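Local coordinates for small ribosomal subunit protein uS8 (Aquifex aeolicus, PDB 3RF2) that probably binds directly to the central domain of 16S rRNA as a primary binding protein and helps coordinate assembly of the platform of the small ribosomal subunit, at residues Leu37-Lys42 against Leu137-Val142. Residues are numbered along the deposited sequence; the frame is centred on the assembly and turned at random.
Sequences LDVLKK and LGIAIV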
loop_
_atom_site.group_PDB
_atom_site.type_symbol
_atom_site.label_atom_id
_atom_site.label_comp_id
_atom_site.label_asym_id
_atom_site.label_seq_id
_atom_site.Cartn_x
_atom_site.Cartn_y
_atom_site.Cartn_z
ATOM N N LEU A 37 -1.381 -3.030 -2.828
ATOM C CA LEU A 37 0.044 -2.850 -3.041
ATOM C C LEU A 37 0.454 -3.320 -4.411
ATOM O O LEU A 37 1.392 -2.786 -4.994
ATOM C CB LEU A 37 0.833 -3.597 -1.989
ATOM C CG LEU A 37 0.729 -3.021 -0.590
ATOM C CD1 LEU A 37 1.430 -3.936 0.424
ATOM C CD2 LEU A 37 1.388 -1.702 -0.632
ATOM N N ASP A 38 -0.246 -4.319 -4.931
ATOM C CA ASP A 38 0.067 -4.836 -6.258
ATOM C C ASP A 38 -0.337 -3.843 -7.333
ATOM O O ASP A 38 0.365 -3.691 -8.346
ATOM C CB ASP A 38 -0.599 -6.189 -6.493
ATOM C CG ASP A 38 0.373 -7.346 -6.356
ATOM O OD1 ASP A 38 1.165 -7.358 -5.394
ATOM O OD2 ASP A 38 0.359 -8.235 -7.232
ATOM N N VAL A 39 -1.452 -3.154 -7.108
ATOM C CA VAL A 39 -1.795 -2.032 -7.979
ATOM C C VAL A 39 -0.732 -0.935 -7.904
ATOM O O VAL A 39 -0.297 -0.401 -8.924
ATOM C CB VAL A 39 -3.141 -1.383 -7.610
ATOM C CG1 VAL A 39 -3.467 -0.257 -8.612
ATOM C CG2 VAL A 39 -4.261 -2.439 -7.539
ATOM N N LEU A 40 -0.336 -0.589 -6.685
ATOM C CA LEU A 40 0.613 0.500 -6.481
ATOM C C LEU A 40 1.960 0.197 -7.165
ATOM O O LEU A 40 2.576 1.084 -7.762
ATOM C CB LEU A 40 0.809 0.767 -4.984
ATOM C CG LEU A 40 -0.323 1.433 -4.194
ATOM C CD1 LEU A 40 0.079 1.597 -2.746
ATOM C CD2 LEU A 40 -0.646 2.791 -4.786
ATOM N N LYS A 41 2.399 -1.052 -7.076
ATOM C CA LYS A 41 3.638 -1.493 -7.722
ATOM C C LYS A 41 3.519 -1.464 -9.246
ATOM O O LYS A 41 4.397 -0.972 -9.959
ATOM C CB LYS A 41 3.977 -2.912 -7.296
ATOM C CG LYS A 41 5.328 -3.402 -7.831
ATOM C CD LYS A 41 5.425 -4.894 -7.632
ATOM C CE LYS A 41 6.783 -5.434 -8.072
ATOM N NZ LYS A 41 6.946 -6.851 -7.625
ATOM N N LYS A 42 2.410 -2.003 -9.735
ATOM C CA LYS A 42 2.135 -2.033 -11.157
ATOM C C LYS A 42 2.088 -0.620 -11.751
ATOM O O LYS A 42 2.497 -0.416 -12.889
ATOM C CB LYS A 42 0.813 -2.767 -11.402
ATOM C CG LYS A 42 0.407 -2.838 -12.862
ATOM C CD LYS A 42 -0.979 -3.455 -13.039
ATOM C CE LYS A 42 -1.463 -3.310 -14.477
ATOM N NZ LYS A 42 -1.496 -1.875 -14.887
ATOM N N LEU A 137 -4.417 11.728 -14.512
ATOM C CA LEU A 137 -2.992 11.563 -14.245
ATOM C C LEU A 137 -2.731 10.812 -12.955
ATOM O O LEU A 137 -1.633 10.288 -12.760
ATOM C CB LEU A 137 -2.302 12.923 -14.159
ATOM C CG LEU A 137 -2.192 13.691 -15.477
ATOM C CD1 LEU A 137 -1.138 14.784 -15.375
ATOM C CD2 LEU A 137 -1.845 12.725 -16.581
ATOM N N GLY A 138 -3.727 10.790 -12.065
ATOM C CA GLY A 138 -3.675 9.985 -10.860
ATOM C C GLY A 138 -4.524 8.739 -11.058
ATOM O O GLY A 138 -4.988 8.458 -12.165
ATOM N N ILE A 139 -4.733 7.975 -9.996
ATOM C CA ILE A 139 -5.577 6.796 -10.102
ATOM C C ILE A 139 -6.544 6.691 -8.953
ATOM O O ILE A 139 -6.278 7.169 -7.851
ATOM C CB ILE A 139 -4.763 5.494 -10.090
ATOM C CG1 ILE A 139 -4.046 5.317 -8.755
ATOM C CG2 ILE A 139 -3.769 5.444 -11.254
ATOM C CD1 ILE A 139 -3.247 3.997 -8.674
ATOM N N ALA A 140 -7.676 6.051 -9.223
ATOM C CA ALA A 140 -8.522 5.545 -8.166
ATOM C C ALA A 140 -8.232 4.067 -8.106
ATOM O O ALA A 140 -8.070 3.415 -9.140
ATOM C CB ALA A 140 -9.994 5.778 -8.477
ATOM N N ILE A 141 -8.145 3.536 -6.894
ATOM C CA ILE A 141 -8.077 2.097 -6.731
ATOM C C ILE A 141 -9.469 1.595 -6.353
ATOM O O ILE A 141 -10.060 2.072 -5.383
ATOM C CB ILE A 141 -7.045 1.708 -5.653
ATOM C CG1 ILE A 141 -5.633 2.096 -6.127
ATOM C CG2 ILE A 141 -7.158 0.230 -5.351
ATOM C CD1 ILE A 141 -4.584 2.050 -5.047
ATOM N N VAL A 142 -9.989 0.648 -7.131
ATOM C CA VAL A 142 -11.371 0.219 -7.005
ATOM C C VAL A 142 -11.515 -1.283 -6.833
ATOM O O VAL A 142 -10.933 -2.064 -7.587
ATOM C CB VAL A 142 -12.201 0.633 -8.235
ATOM C CG1 VAL A 142 -12.154 2.155 -8.427
ATOM C CG2 VAL A 142 -11.688 -0.056 -9.464
#
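V39 and L40 on the helix meet I139 and I141 on the strand; the axes of helix segment 37-42 and strand segment 139-142 run roughly antiparallel (151°) and 10.0 Å apart at their closest, with V39 facing I141 across a CA-CA separation of 7.6 Å. The contact is wholly apolar. V39 sends its CG1 methyl anti to the backbone N (chi1 -177°), and this one branch serves both isoleucines: CG1 of V39 lies 4.1 Å from CG1 of I141 and 4.3 Å from CD1 of I139. The side chains of V39 and I141 slide past one another in opposite directions, touching flank to flank. A short, beta-branched valine suits this place on the helix, because it offers a methyl close to the backbone while the isoleucines reach across from the strand. I141 holds CG1 beside its backbone N (chi1 -66°), anti to the carbonyl carbon, and the terminal CD1 goes on to L40, crossing that side chain at about a right angle; CD2 of L40 sits 4.0 Å from CD1 of I141. The longer leucine lets L40 join in although its CA-CB bond does not aim at the strand. V148 packs on both V39 and I141, F45 and V167 on I139, and I46 on L40, which adds further apolar contacts around these methyls. K41 pairs with D48 on strand 46-51 in a salt bridge and, on another side of the helix, K42 with E153 of helix 151-156, a polar link between the N-terminal and C-terminal domains. The arrangement is helix-on-sheet packing at the junction of these two domains of S8, joining helix 31-43 to the C-terminal antiparallel sheet.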